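Local atomic coordinates of formimidoylglutamase (Bacillus subtilis, PDB entry 3M1R), a protein that catalyses the manganese-dependent hydrolysis of N-formimidoyl-L-glutamate to L-glutamate and formamide, a step in the degradation of histidine. Residues H156-T161 with E201-K206; V149-A154 with T170-L175; T136-A141 with E178-G183; G183-Q188 with D235-I240. All coordinates share one frame; numbering follows the deposited sequence.

Interaction 1: H156-T161 with E201-K206; sequences HDVRNT and EAYAKK. With CA (calcium ion), chain B.
The imidazole of His-156 and the phenol ring of Tyr-203 are the flat groups that carry this contact, and each meets its partners at a slant. Glu-201 approaches the imidazole with its aliphatic root: His-156 NE2 lies 3.7 Å from Glu-201 CA, and the imidazole and carboxylate planes stand 73° apart. Near the other ring nitrogen, the methyl of Ala-204 comes within 4.2 Å of His-156 ND1. Tyr-203 is reached by the isopropyl group of Val-158, whose CB is 3.6 Å from Tyr-203 CD2, while Val-158 CG1 sits 3.8 Å from Tyr-203 CE2. The ring is presented to the loop because Tyr-203 CG stands opposite the backbone N (chi1 170°).

Polar ends are engaged outside the pair of segments. His-156 ND1 hydrogen-bonds to Gln-188, Tyr-203 OH to Asp-177, and Glu-201 OE2 to Tyr-74 of a second subunit. Between His-156 and Val-158, Asp-157 turns to a calcium ion and binds it through both carboxylate oxygens, with OD2 2.5 Å from the metal; Asn-130, Asp-153 and Asp-245 bind the same ion.

Between 156-161 and 201-206 there is only van der Waals packing, though earlier in the same helix Tyr-200 OH hydrogen-bonds to Asn-160 N. This is consistent with directional restraint coming mainly from the calcium and from polar bonds to other residues.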
loop_
_atom_site.group_PDB
_atom_site.type_symbol
_atom_site.label_atom_id
_atom_site.label_comp_id
_atom_site.label_asym_id
_atom_site.label_seq_id
_atom_site.Cartn_x
_atom_site.Cartn_y
_atom_site.Cartn_z
ATOM N N HIS D 156 -7.768 22.327 -21.267
ATOM C CA HIS D 156 -7.787 23.751 -21.609
ATOM C C HIS D 156 -7.677 24.627 -20.370
ATOM O O HIS D 156 -7.028 25.677 -20.399
ATOM C CB HIS D 156 -9.061 24.114 -22.379
ATOM C CG HIS D 156 -9.132 23.512 -23.750
ATOM N ND1 HIS D 156 -8.226 23.815 -24.744
ATOM C CD2 HIS D 156 -10.004 22.629 -24.295
ATOM C CE1 HIS D 156 -8.530 23.139 -25.838
ATOM N NE2 HIS D 156 -9.609 22.412 -25.592
ATOM N N ASP D 157 -8.303 24.181 -19.283
ATOM C CA ASP D 157 -8.356 24.935 -18.029
ATOM C C ASP D 157 -9.003 26.291 -18.160
ATOM O O ASP D 157 -8.510 27.271 -17.599
ATOM C CB ASP D 157 -6.974 25.129 -17.424
ATOM C CG ASP D 157 -6.528 23.943 -16.620
ATOM O OD1 ASP D 157 -7.261 22.925 -16.592
ATOM O OD2 ASP D 157 -5.446 24.035 -16.000
ATOM N N VAL D 158 -10.108 26.338 -18.890
ATOM C CA VAL D 158 -10.891 27.546 -19.011
ATOM C C VAL D 158 -12.287 27.365 -18.397
ATOM O O VAL D 158 -13.273 27.913 -18.908
ATOM C CB VAL D 158 -11.010 27.963 -20.490
ATOM C CG1 VAL D 158 -9.648 28.467 -21.018
ATOM C CG2 VAL D 158 -11.538 26.805 -21.328
ATOM N N ARG D 159 -12.364 26.603 -17.303
ATOM C CA ARG D 159 -13.644 26.303 -16.652
ATOM C C ARG D 159 -14.371 27.550 -16.158
ATOM O O ARG D 159 -13.733 28.517 -15.741
ATOM C CB ARG D 159 -13.450 25.341 -15.470
ATOM C CG ARG D 159 -13.576 23.867 -15.814
ATOM C CD ARG D 159 -13.441 23.004 -14.564
ATOM N NE ARG D 159 -13.425 21.576 -14.874
ATOM C CZ ARG D 159 -14.472 20.763 -14.744
ATOM N NH1 ARG D 159 -14.356 19.478 -15.053
ATOM N NH2 ARG D 159 -15.633 21.230 -14.303
ATOM N N ASN D 160 -15.706 27.522 -16.187
ATOM C CA ASN D 160 -16.488 28.643 -15.663
ATOM C C ASN D 160 -16.239 28.798 -14.165
ATOM O O ASN D 160 -15.986 27.813 -13.470
ATOM C CB ASN D 160 -17.985 28.480 -15.967
ATOM C CG ASN D 160 -18.649 27.401 -15.114
ATOM O OD1 ASN D 160 -18.877 27.588 -13.914
ATOM N ND2 ASN D 160 -18.971 26.269 -15.735
ATOM N N THR D 161 -16.320 30.031 -13.669
ATOM C CA THR D 161 -15.858 30.346 -12.312
ATOM C C THR D 161 -16.912 30.265 -11.178
ATOM O O THR D 161 -16.554 30.204 -9.999
ATOM C CB THR D 161 -15.157 31.739 -12.281
ATOM O OG1 THR D 161 -14.418 31.900 -11.060
ATOM C CG2 THR D 161 -16.179 32.864 -12.434
ATOM N N GLU D 201 -13.599 24.028 -25.262
ATOM C CA GLU D 201 -12.817 24.072 -26.490
ATOM C C GLU D 201 -13.281 25.260 -27.308
ATOM O O GLU D 201 -12.467 26.001 -27.857
ATOM C CB GLU D 201 -12.992 22.783 -27.290
ATOM C CG GLU D 201 -12.215 22.732 -28.585
ATOM C CD GLU D 201 -12.690 21.612 -29.492
ATOM O OE1 GLU D 201 -11.982 20.596 -29.620
ATOM O OE2 GLU D 201 -13.786 21.740 -30.077
ATOM N N ALA D 202 -14.598 25.452 -27.384
ATOM C CA ALA D 202 -15.133 26.598 -28.108
ATOM C C ALA D 202 -14.641 27.904 -27.490
ATOM O O ALA D 202 -14.311 28.851 -28.200
ATOM C CB ALA D 202 -16.672 26.566 -28.139
ATOM N N TYR D 203 -14.595 27.956 -26.164
ATOM C CA TYR D 203 -14.215 29.186 -25.487
ATOM C C TYR D 203 -12.761 29.561 -25.765
ATOM O O TYR D 203 -12.428 30.740 -25.839
ATOM C CB TYR D 203 -14.441 29.075 -23.982
ATOM C CG TYR D 203 -13.832 30.228 -23.222
ATOM C CD1 TYR D 203 -14.607 31.311 -22.821
ATOM C CD2 TYR D 203 -12.472 30.245 -22.923
ATOM C CE1 TYR D 203 -14.045 32.376 -22.130
ATOM C CE2 TYR D 203 -11.901 31.304 -22.240
ATOM C CZ TYR D 203 -12.692 32.364 -21.844
ATOM O OH TYR D 203 -12.126 33.414 -21.156
ATOM N N ALA D 204 -11.902 28.554 -25.906
ATOM C CA ALA D 204 -10.494 28.790 -26.207
ATOM C C ALA D 204 -10.302 29.205 -27.657
ATOM O O ALA D 204 -9.360 29.923 -27.989
ATOM C CB ALA D 204 -9.654 27.550 -25.885
ATOM N N LYS D 205 -11.195 28.751 -28.524
ATOM C CA LYS D 205 -11.111 29.110 -29.930
ATOM C C LYS D 205 -11.580 30.543 -30.155
ATOM O O LYS D 205 -10.955 31.298 -30.888
ATOM C CB LYS D 205 -11.896 28.122 -30.798
ATOM C CG LYS D 205 -11.244 26.744 -30.848
ATOM C CD LYS D 205 -11.826 25.887 -31.954
ATOM C CE LYS D 205 -11.075 24.566 -32.085
ATOM N NZ LYS D 205 -11.572 23.777 -33.254
ATOM N N LYS D 206 -12.669 30.915 -29.499
ATOM C CA LYS D 206 -13.192 32.271 -29.584
ATOM C C LYS D 206 -12.053 33.229 -29.272
ATOM O O LYS D 206 -11.860 34.250 -29.942
ATOM C CB LYS D 206 -14.311 32.459 -28.555
ATOM C CG LYS D 206 -15.423 33.393 -28.978
ATOM C CD LYS D 206 -16.605 32.624 -29.575
ATOM C CE LYS D 206 -17.199 31.618 -28.579
ATOM N NZ LYS D 206 -18.418 30.916 -29.101
HETATM CA CA CA B . -5.021 21.615 -16.041
#

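Interaction 2: V149-A154 with T170-L175; sequences VIQFDA and TPFRRL. With CA (calcium ion), chain C; CA (calcium ion), chain B.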
loop_
_atom_site.group_PDB
_atom_site.type_symbol
_atom_site.label_atom_id
_atom_site.label_comp_id
_atom_site.label_asym_id
_atom_site.label_seq_id
_atom_site.Cartn_x
_atom_site.Cartn_y
_atom_site.Cartn_z
ATOM N N VAL D 149 2.414 32.610 -22.734
ATOM C CA VAL D 149 2.365 31.449 -21.843
ATOM C C VAL D 149 2.420 30.177 -22.666
ATOM O O VAL D 149 1.613 29.979 -23.583
ATOM C CB VAL D 149 1.092 31.421 -20.956
ATOM C CG1 VAL D 149 1.103 30.195 -20.004
ATOM C CG2 VAL D 149 0.944 32.715 -20.162
ATOM N N ILE D 150 3.403 29.334 -22.362
ATOM C CA ILE D 150 3.424 27.985 -22.890
ATOM C C ILE D 150 2.886 27.053 -21.808
ATOM O O ILE D 150 3.538 26.828 -20.783
ATOM C CB ILE D 150 4.825 27.576 -23.338
ATOM C CG1 ILE D 150 5.254 28.452 -24.524
ATOM C CG2 ILE D 150 4.863 26.101 -23.726
ATOM C CD1 ILE D 150 6.706 28.352 -24.849
ATOM N N GLN D 151 1.679 26.545 -22.049
ATOM C CA GLN D 151 0.945 25.713 -21.094
ATOM C C GLN D 151 1.003 24.249 -21.541
ATOM O O GLN D 151 0.399 23.885 -22.552
ATOM C CB GLN D 151 -0.511 26.207 -21.012
ATOM C CG GLN D 151 -1.490 25.332 -20.212
ATOM C CD GLN D 151 -2.955 25.772 -20.380
ATOM O OE1 GLN D 151 -3.257 26.737 -21.090
ATOM N NE2 GLN D 151 -3.862 25.053 -19.736
ATOM N N PHE D 152 1.765 23.424 -20.820
ATOM C CA PHE D 152 1.744 21.984 -21.055
ATOM C C PHE D 152 0.558 21.406 -20.284
ATOM O O PHE D 152 0.490 21.514 -19.054
ATOM C CB PHE D 152 3.047 21.326 -20.603
ATOM C CG PHE D 152 4.217 21.607 -21.509
ATOM C CD1 PHE D 152 4.471 20.801 -22.604
ATOM C CD2 PHE D 152 5.056 22.672 -21.262
ATOM C CE1 PHE D 152 5.539 21.059 -23.426
ATOM C CE2 PHE D 152 6.126 22.944 -22.095
ATOM C CZ PHE D 152 6.373 22.135 -23.168
ATOM N N ASP D 153 -0.385 20.813 -21.005
ATOM C CA ASP D 153 -1.637 20.404 -20.387
ATOM C C ASP D 153 -2.460 19.459 -21.251
ATOM O O ASP D 153 -2.536 19.627 -22.478
ATOM C CB ASP D 153 -2.484 21.648 -20.048
ATOM C CG ASP D 153 -3.262 21.469 -18.773
ATOM O OD1 ASP D 153 -3.820 20.375 -18.627
ATOM O OD2 ASP D 153 -3.308 22.388 -17.925
ATOM N N ALA D 154 -3.075 18.459 -20.608
ATOM C CA ALA D 154 -4.107 17.669 -21.266
ATOM C C ALA D 154 -5.398 18.479 -21.392
ATOM O O ALA D 154 -6.243 18.141 -22.208
ATOM C CB ALA D 154 -4.403 16.350 -20.473
ATOM N N THR D 170 -9.955 26.789 -13.511
ATOM C CA THR D 170 -10.374 28.120 -13.967
ATOM C C THR D 170 -9.259 29.123 -14.315
ATOM O O THR D 170 -9.563 30.214 -14.799
ATOM C CB THR D 170 -11.299 28.807 -12.944
ATOM O OG1 THR D 170 -10.541 29.168 -11.780
ATOM C CG2 THR D 170 -12.438 27.885 -12.541
ATOM N N PRO D 171 -7.982 28.767 -14.083
ATOM C CA PRO D 171 -6.975 29.836 -14.114
ATOM C C PRO D 171 -6.992 30.604 -15.425
ATOM O O PRO D 171 -6.931 31.833 -15.422
ATOM C CB PRO D 171 -5.644 29.088 -14.017
ATOM C CG PRO D 171 -5.971 27.684 -13.724
ATOM C CD PRO D 171 -7.364 27.432 -14.167
ATOM N N PHE D 172 -7.073 29.886 -16.539
ATOM C CA PHE D 172 -6.913 30.540 -17.831
ATOM C C PHE D 172 -8.145 31.296 -18.319
ATOM O O PHE D 172 -8.021 32.248 -19.095
ATOM C CB PHE D 172 -6.373 29.574 -18.880
ATOM C CG PHE D 172 -4.958 29.204 -18.643
ATOM C CD1 PHE D 172 -4.638 28.031 -17.981
ATOM C CD2 PHE D 172 -3.938 30.061 -19.025
ATOM C CE1 PHE D 172 -3.325 27.717 -17.742
ATOM C CE2 PHE D 172 -2.632 29.744 -18.785
ATOM C CZ PHE D 172 -2.321 28.584 -18.142
ATOM N N ARG D 173 -9.322 30.898 -17.852
ATOM C CA ARG D 173 -10.518 31.696 -18.109
ATOM C C ARG D 173 -10.390 33.032 -17.382
ATOM O O ARG D 173 -10.712 34.086 -17.929
ATOM C CB ARG D 173 -11.787 30.961 -17.662
ATOM C CG ARG D 173 -13.085 31.573 -18.205
ATOM C CD ARG D 173 -14.296 30.688 -17.909
ATOM N NE ARG D 173 -15.443 31.077 -18.720
ATOM C CZ ARG D 173 -15.947 30.344 -19.708
ATOM N NH1 ARG D 173 -16.995 30.784 -20.392
ATOM N NH2 ARG D 173 -15.409 29.168 -20.004
ATOM N N ARG D 174 -9.914 32.980 -16.143
ATOM C CA ARG D 174 -9.707 34.187 -15.368
ATOM C C ARG D 174 -8.687 35.081 -16.061
ATOM O O ARG D 174 -8.908 36.280 -16.195
ATOM C CB ARG D 174 -9.260 33.857 -13.945
ATOM C CG ARG D 174 -10.415 33.714 -12.964
ATOM C CD ARG D 174 -9.927 33.494 -11.539
ATOM N NE ARG D 174 -10.944 33.880 -10.565
ATOM C CZ ARG D 174 -11.113 35.121 -10.116
ATOM N NH1 ARG D 174 -10.329 36.101 -10.552
ATOM N NH2 ARG D 174 -12.065 35.383 -9.229
ATOM N N LEU D 175 -7.580 34.491 -16.511
ATOM C CA LEU D 175 -6.554 35.259 -17.204
ATOM C C LEU D 175 -7.109 35.881 -18.491
ATOM O O LEU D 175 -7.002 37.084 -18.680
ATOM C CB LEU D 175 -5.314 34.396 -17.483
ATOM C CG LEU D 175 -4.514 33.971 -16.253
ATOM C CD1 LEU D 175 -3.703 32.717 -16.531
ATOM C CD2 LEU D 175 -3.614 35.092 -15.753
HETATM CA CA CA C . -4.408 19.285 -16.613
HETATM CA CA CA B . -5.021 21.615 -16.041
#
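Gln-151 and Phe-172 join strand to helix within a beta-alpha-beta unit of the arginase fold, strand 147-152, helix 171-178 and strand 186-191, right beside the two-metal site. The evidence is an amide-on-ring stack: the carboxamide of Gln-151 lies almost flat over one face of the phenyl ring, the planes only 12° apart. Gln-151 OE1 sits over the middle of the ring, 3.4 Å above the plane of Phe-172, and Gln-151 CD comes 3.3 Å from Phe-172 CE1. An extended side chain, with CG opposite the backbone N (chi1 172°), carries the amide out from the strand to the ring. At the ring's edge, near its plane, Val-149 CG1 is 4.0 Å from Phe-172 CE2.

The amide is also fixed by polar partners. Its OE1 accepts from Gln-188 of the neighbouring strand, and its NE2 serves both the carbonyl of His-156 and the carboxylate of Asp-153. With an alanine here, Phe-172 would probably lose the flat group over its face and be freer to turn, and the Asp-153 carboxylate would lose a second-shell donor. Asp-153 itself bridges the metals: OD1 lies 2.4 Å from one calcium ion and OD2 2.7 Å from the other. The hydrogen bond from Gln-151 NE2 to Asp-153 OD2 is 3.3 Å long and nearly straight at 170°, and it reaches that oxygen from above the carboxylate plane.

Interaction 3: T136-A141 with E178-G183; sequences TIKAIA and EEIIEG
Ile-180 divides at CB into two branches, and both reach helix 133-141. The shorter ends at CG2, held opposite the backbone N by a chi1 of -62°. This methyl rests on the helix backbone, 3.6 Å from Lys-138 CA, and one turn further on touches the methyl of Ala-141, with Ile-180 CG2 3.7 Å from Ala-141 CB. The longer branch runs through CG1 to CD1, which touches the lysine's methylenes where the two side chains cross at a slant: Ile-180 CD1 is 3.6 Å from Lys-138 CD and 3.8 Å from Lys-138 CG.

The backbone reaches this position through a Schellman motif that ends helix 171-178. Glu-179 takes a positive phi, 66°, and Ile-180 N bonds back to the carbonyl of Leu-175 in the last turn, so the chain leaves the helix with Ile-180 turned toward helix 133-141. If Ile-180 were replaced by a glycine, the Ala-141 methyl and the Lys-138 methylenes would probably lose their apolar cover, and a gap would be likely to open between helix and loop.

Beyond those methylenes, Lys-138 NZ hydrogen-bonds to Tyr-134 OH, and the ammonium also makes a cation-pi contact with Phe-108. Deeper inside, a pair of isoleucines meets methyl against methyl: Ile-137 CG2 and Ile-181 CG2 are 3.8 Å apart, next to Val-149 of the central sheet.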
loop_
_atom_site.group_PDB
_atom_site.type_symbol
_atom_site.label_atom_id
_atom_site.label_comp_id
_atom_site.label_asym_id
_atom_site.label_seq_id
_atom_site.Cartn_x
_atom_site.Cartn_y
_atom_site.Cartn_z
ATOM N N THR D 136 0.249 33.607 -10.337
ATOM C CA THR D 136 1.663 33.681 -10.701
ATOM C C THR D 136 1.846 34.463 -11.996
ATOM O O THR D 136 2.600 35.428 -12.043
ATOM C CB THR D 136 2.272 32.289 -10.851
ATOM O OG1 THR D 136 1.382 31.480 -11.622
ATOM C CG2 THR D 136 2.453 31.664 -9.499
ATOM N N ILE D 137 1.135 34.045 -13.038
ATOM C CA ILE D 137 1.150 34.721 -14.331
ATOM C C ILE D 137 0.745 36.191 -14.259
ATOM O O ILE D 137 1.392 37.047 -14.852
ATOM C CB ILE D 137 0.284 33.972 -15.346
ATOM C CG1 ILE D 137 0.914 32.612 -15.637
ATOM C CG2 ILE D 137 0.152 34.763 -16.612
ATOM C CD1 ILE D 137 0.075 31.714 -16.504
ATOM N N LYS D 138 -0.315 36.493 -13.525
ATOM C CA LYS D 138 -0.716 37.884 -13.351
ATOM C C LYS D 138 0.432 38.734 -12.788
ATOM O O LYS D 138 0.592 39.888 -13.162
ATOM C CB LYS D 138 -1.926 37.955 -12.432
ATOM C CG LYS D 138 -2.461 39.349 -12.117
ATOM C CD LYS D 138 -3.818 39.205 -11.406
ATOM C CE LYS D 138 -4.070 40.299 -10.378
ATOM N NZ LYS D 138 -5.054 39.835 -9.346
ATOM N N ALA D 139 1.216 38.162 -11.877
ATOM C CA ALA D 139 2.342 38.875 -11.287
ATOM C C ALA D 139 3.412 39.076 -12.336
ATOM O O ALA D 139 3.965 40.161 -12.465
ATOM C CB ALA D 139 2.902 38.110 -10.108
ATOM N N ILE D 140 3.704 38.026 -13.093
ATOM C CA ILE D 140 4.641 38.150 -14.197
ATOM C C ILE D 140 4.158 39.242 -15.131
ATOM O O ILE D 140 4.867 40.208 -15.392
ATOM C CB ILE D 140 4.755 36.848 -15.002
ATOM C CG1 ILE D 140 5.379 35.737 -14.158
ATOM C CG2 ILE D 140 5.550 37.080 -16.271
ATOM C CD1 ILE D 140 6.734 36.062 -13.627
ATOM N N ALA D 141 2.932 39.093 -15.621
ATOM C CA ALA D 141 2.374 40.025 -16.600
ATOM C C ALA D 141 2.392 41.469 -16.127
ATOM O O ALA D 141 2.665 42.386 -16.904
ATOM C CB ALA D 141 0.966 39.625 -16.980
ATOM N N GLU D 178 -9.947 38.594 -17.942
ATOM C CA GLU D 178 -9.487 39.815 -17.294
ATOM C C GLU D 178 -8.436 40.541 -18.132
ATOM O O GLU D 178 -7.979 41.626 -17.773
ATOM C CB GLU D 178 -8.969 39.501 -15.890
ATOM C CG GLU D 178 -10.060 38.964 -14.974
ATOM C CD GLU D 178 -9.537 38.508 -13.625
ATOM O OE1 GLU D 178 -8.420 38.920 -13.247
ATOM O OE2 GLU D 178 -10.252 37.740 -12.944
ATOM N N GLU D 179 -8.069 39.919 -19.251
ATOM C CA GLU D 179 -7.108 40.470 -20.203
ATOM C C GLU D 179 -5.697 40.590 -19.644
ATOM O O GLU D 179 -4.937 41.471 -20.039
ATOM C CB GLU D 179 -7.584 41.822 -20.717
ATOM C CG GLU D 179 -9.008 41.806 -21.204
ATOM C CD GLU D 179 -9.382 43.094 -21.883
ATOM O OE1 GLU D 179 -10.203 43.845 -21.314
ATOM O OE2 GLU D 179 -8.841 43.357 -22.978
ATOM N N ILE D 180 -5.344 39.690 -18.734
ATOM C CA ILE D 180 -4.008 39.687 -18.159
ATOM C C ILE D 180 -3.017 39.215 -19.217
ATOM O O ILE D 180 -1.930 39.768 -19.354
ATOM C CB ILE D 180 -3.953 38.819 -16.890
ATOM C CG1 ILE D 180 -4.895 39.405 -15.831
ATOM C CG2 ILE D 180 -2.526 38.730 -16.356
ATOM C CD1 ILE D 180 -5.199 38.471 -14.665
ATOM N N ILE D 181 -3.408 38.196 -19.973
ATOM C CA ILE D 181 -2.668 37.803 -21.162
ATOM C C ILE D 181 -3.658 37.717 -22.298
ATOM O O ILE D 181 -4.865 37.731 -22.074
ATOM C CB ILE D 181 -1.989 36.433 -21.013
ATOM C CG1 ILE D 181 -3.041 35.338 -20.836
ATOM C CG2 ILE D 181 -0.941 36.459 -19.890
ATOM C CD1 ILE D 181 -2.453 33.927 -20.770
ATOM N N GLU D 182 -3.152 37.635 -23.518
ATOM C CA GLU D 182 -4.028 37.543 -24.679
ATOM C C GLU D 182 -4.115 36.101 -25.149
ATOM O O GLU D 182 -3.151 35.348 -25.039
ATOM C CB GLU D 182 -3.536 38.453 -25.813
ATOM C CG GLU D 182 -4.003 39.899 -25.709
ATOM C CD GLU D 182 -3.415 40.778 -26.800
ATOM O OE1 GLU D 182 -2.897 40.226 -27.794
ATOM O OE2 GLU D 182 -3.468 42.020 -26.664
ATOM N N GLY D 183 -5.275 35.723 -25.669
ATOM C CA GLY D 183 -5.503 34.368 -26.140
ATOM C C GLY D 183 -4.494 33.868 -27.160
ATOM O O GLY D 183 -4.044 32.717 -27.091
#

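Interaction 4: G183-Q188 with D235-I240; sequences GQHLIQ and DKTDFI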
loop_
_atom_site.group_PDB
_atom_site.type_symbol
_atom_site.label_atom_id
_atom_site.label_comp_id
_atom_site.label_asym_id
_atom_site.label_seq_id
_atom_site.Cartn_x
_atom_site.Cartn_y
_atom_site.Cartn_z
ATOM N N GLY D 183 -5.275 35.723 -25.669
ATOM C CA GLY D 183 -5.503 34.368 -26.140
ATOM C C GLY D 183 -4.494 33.868 -27.160
ATOM O O GLY D 183 -4.044 32.717 -27.091
ATOM N N GLN D 184 -4.122 34.726 -28.105
ATOM C CA GLN D 184 -3.202 34.298 -29.154
ATOM C C GLN D 184 -1.751 34.225 -28.683
ATOM O O GLN D 184 -0.878 33.804 -29.437
ATOM C CB GLN D 184 -3.318 35.179 -30.390
ATOM C CG GLN D 184 -2.668 36.537 -30.245
ATOM C CD GLN D 184 -3.649 37.605 -29.834
ATOM O OE1 GLN D 184 -4.661 37.320 -29.188
ATOM N NE2 GLN D 184 -3.364 38.847 -30.216
ATOM N N HIS D 185 -1.495 34.634 -27.444
ATOM C CA HIS D 185 -0.158 34.517 -26.859
ATOM C C HIS D 185 -0.066 33.309 -25.950
ATOM O O HIS D 185 0.913 33.151 -25.227
ATOM C CB HIS D 185 0.184 35.754 -26.041
ATOM C CG HIS D 185 0.063 37.026 -26.809
ATOM N ND1 HIS D 185 -0.207 38.235 -26.205
ATOM C CD2 HIS D 185 0.167 37.278 -28.135
ATOM C CE1 HIS D 185 -0.258 39.179 -27.130
ATOM N NE2 HIS D 185 -0.036 38.625 -28.308
ATOM N N LEU D 186 -1.098 32.475 -25.991
ATOM C CA LEU D 186 -1.197 31.281 -25.164
ATOM C C LEU D 186 -0.998 30.106 -26.093
ATOM O O LEU D 186 -1.743 29.955 -27.062
ATOM C CB LEU D 186 -2.595 31.187 -24.544
ATOM C CG LEU D 186 -2.802 30.534 -23.167
ATOM C CD1 LEU D 186 -4.187 29.930 -23.062
ATOM C CD2 LEU D 186 -1.756 29.494 -22.870
ATOM N N ILE D 187 0.017 29.293 -25.817
ATOM C CA ILE D 187 0.225 28.052 -26.555
ATOM C C ILE D 187 -0.054 26.842 -25.648
ATOM O O ILE D 187 0.689 26.576 -24.692
ATOM C CB ILE D 187 1.656 27.980 -27.113
ATOM C CG1 ILE D 187 1.891 29.128 -28.081
ATOM C CG2 ILE D 187 1.892 26.685 -27.833
ATOM C CD1 ILE D 187 3.330 29.343 -28.350
ATOM N N GLN D 188 -1.130 26.113 -25.945
ATOM C CA GLN D 188 -1.487 24.935 -25.159
ATOM C C GLN D 188 -0.944 23.712 -25.855
ATOM O O GLN D 188 -1.285 23.453 -27.004
ATOM C CB GLN D 188 -3.004 24.810 -24.985
ATOM C CG GLN D 188 -3.655 26.020 -24.337
ATOM C CD GLN D 188 -5.128 25.783 -24.003
ATOM O OE1 GLN D 188 -5.893 25.261 -24.821
ATOM N NE2 GLN D 188 -5.532 26.187 -22.802
ATOM N N ASP D 235 7.228 37.034 -31.315
ATOM C CA ASP D 235 7.260 38.267 -32.095
ATOM C C ASP D 235 6.204 39.250 -31.611
ATOM O O ASP D 235 6.266 40.441 -31.922
ATOM C CB ASP D 235 7.044 37.969 -33.584
ATOM C CG ASP D 235 8.321 37.528 -34.296
ATOM O OD1 ASP D 235 9.404 37.539 -33.667
ATOM O OD2 ASP D 235 8.241 37.173 -35.493
ATOM N N LYS D 236 5.228 38.751 -30.860
ATOM C CA LYS D 236 4.145 39.596 -30.370
ATOM C C LYS D 236 4.271 39.850 -28.873
ATOM O O LYS D 236 3.390 40.467 -28.276
ATOM C CB LYS D 236 2.783 38.943 -30.630
ATOM C CG LYS D 236 2.517 38.529 -32.057
ATOM C CD LYS D 236 1.162 37.841 -32.147
ATOM C CE LYS D 236 0.933 37.200 -33.504
ATOM N NZ LYS D 236 -0.323 36.386 -33.526
ATOM N N THR D 237 5.348 39.362 -28.262
ATOM C CA THR D 237 5.477 39.408 -26.804
ATOM C C THR D 237 6.898 39.719 -26.330
ATOM O O THR D 237 7.878 39.574 -27.076
ATOM C CB THR D 237 4.999 38.098 -26.154
ATOM O OG1 THR D 237 5.768 37.003 -26.665
ATOM C CG2 THR D 237 3.539 37.849 -26.468
ATOM N N ASP D 238 6.999 40.150 -25.078
ATOM C CA ASP D 238 8.278 40.526 -24.496
ATOM C C ASP D 238 8.896 39.420 -23.660
ATOM O O ASP D 238 10.116 39.347 -23.545
ATOM C CB ASP D 238 8.122 41.786 -23.648
ATOM C CG ASP D 238 7.992 43.036 -24.489
ATOM O OD1 ASP D 238 8.679 43.128 -25.528
ATOM O OD2 ASP D 238 7.206 43.926 -24.109
ATOM N N PHE D 239 8.056 38.573 -23.066
ATOM C CA PHE D 239 8.535 37.486 -22.209
ATOM C C PHE D 239 7.734 36.212 -22.419
ATOM O O PHE D 239 6.600 36.249 -22.898
ATOM C CB PHE D 239 8.429 37.870 -20.734
ATOM C CG PHE D 239 9.097 39.167 -20.394
ATOM C CD1 PHE D 239 8.419 40.368 -20.534
ATOM C CD2 PHE D 239 10.396 39.186 -19.914
ATOM C CE1 PHE D 239 9.025 41.561 -20.217
ATOM C CE2 PHE D 239 11.012 40.381 -19.591
ATOM C CZ PHE D 239 10.323 41.569 -19.744
ATOM N N ILE D 240 8.325 35.086 -22.040
ATOM C CA ILE D 240 7.619 33.816 -22.069
ATOM C C ILE D 240 7.591 33.220 -20.666
ATOM O O ILE D 240 8.563 33.345 -19.921
ATOM C CB ILE D 240 8.264 32.827 -23.050
ATOM C CG1 ILE D 240 9.688 32.506 -22.618
ATOM C CG2 ILE D 240 8.265 33.398 -24.464
ATOM C CD1 ILE D 240 10.544 31.971 -23.739
#
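A CH-pi contact joins Thr-237 to His-185. Thr-237 CG2 lies over one face of the imidazole, 3.7 Å from the centroid of the His-185 ring and 15° off its normal, a little displaced toward the rim. The threonine places its methyl there by setting CG2 opposite its own carbonyl carbon (chi1 59° for OG1), which leaves OG1 to hydrogen-bond with Val-233 O.

Van der Waals packing makes up the rest. Lys-236 CB approaches the same imidazole at a slant, 3.7 Å from His-185 NE2. The extended lysine then runs on across Gln-184, the two side chains at about a right angle, until Lys-236 NZ is 4.0 Å from Gln-184 CG.

Polar pairing contributes nothing across these segments: no hydrogen bond links them, and Lys-236 NZ stays 5.7 Å from His-185 NE2, too far for contact.

Both segments lead into strands of the parallel sheet, 186-191 and 239-245, which are not neighbours but flank strand 147-152. His-185 makes a backbone hydrogen bond to Val-149 of that middle strand, and Thr-237 packs on its Ala-148. The contact therefore spans the start of strand 147-152. Segment 235-240 follows directly on helix 222-234, whose Ile-229 and Val-233 touch Ile-187.

Interactions 1 and 2 are buried and share one calcium ion: Asp-157 and Asp-153 both bind it, and Phe-172 N bonds to Asp-157 O between them. Interactions 3 and 4 are only partly buried, farther from the metals, and meet at Gly-183. Their chemistry follows place. Beside the site, interaction 2 combines stacking with a polar network, and interaction 1 leaves its polar ends to other partners; interaction 3 is aliphatic, and interaction 4 rests on a methyl over a ring with an exposed lysine. Strand 147-152 ties them together: it belongs to interaction 2, its Val-149 touches Ile-137 and Ile-181 of interaction 3, and it lies between strands 186-191 and 239-245 of interaction 4.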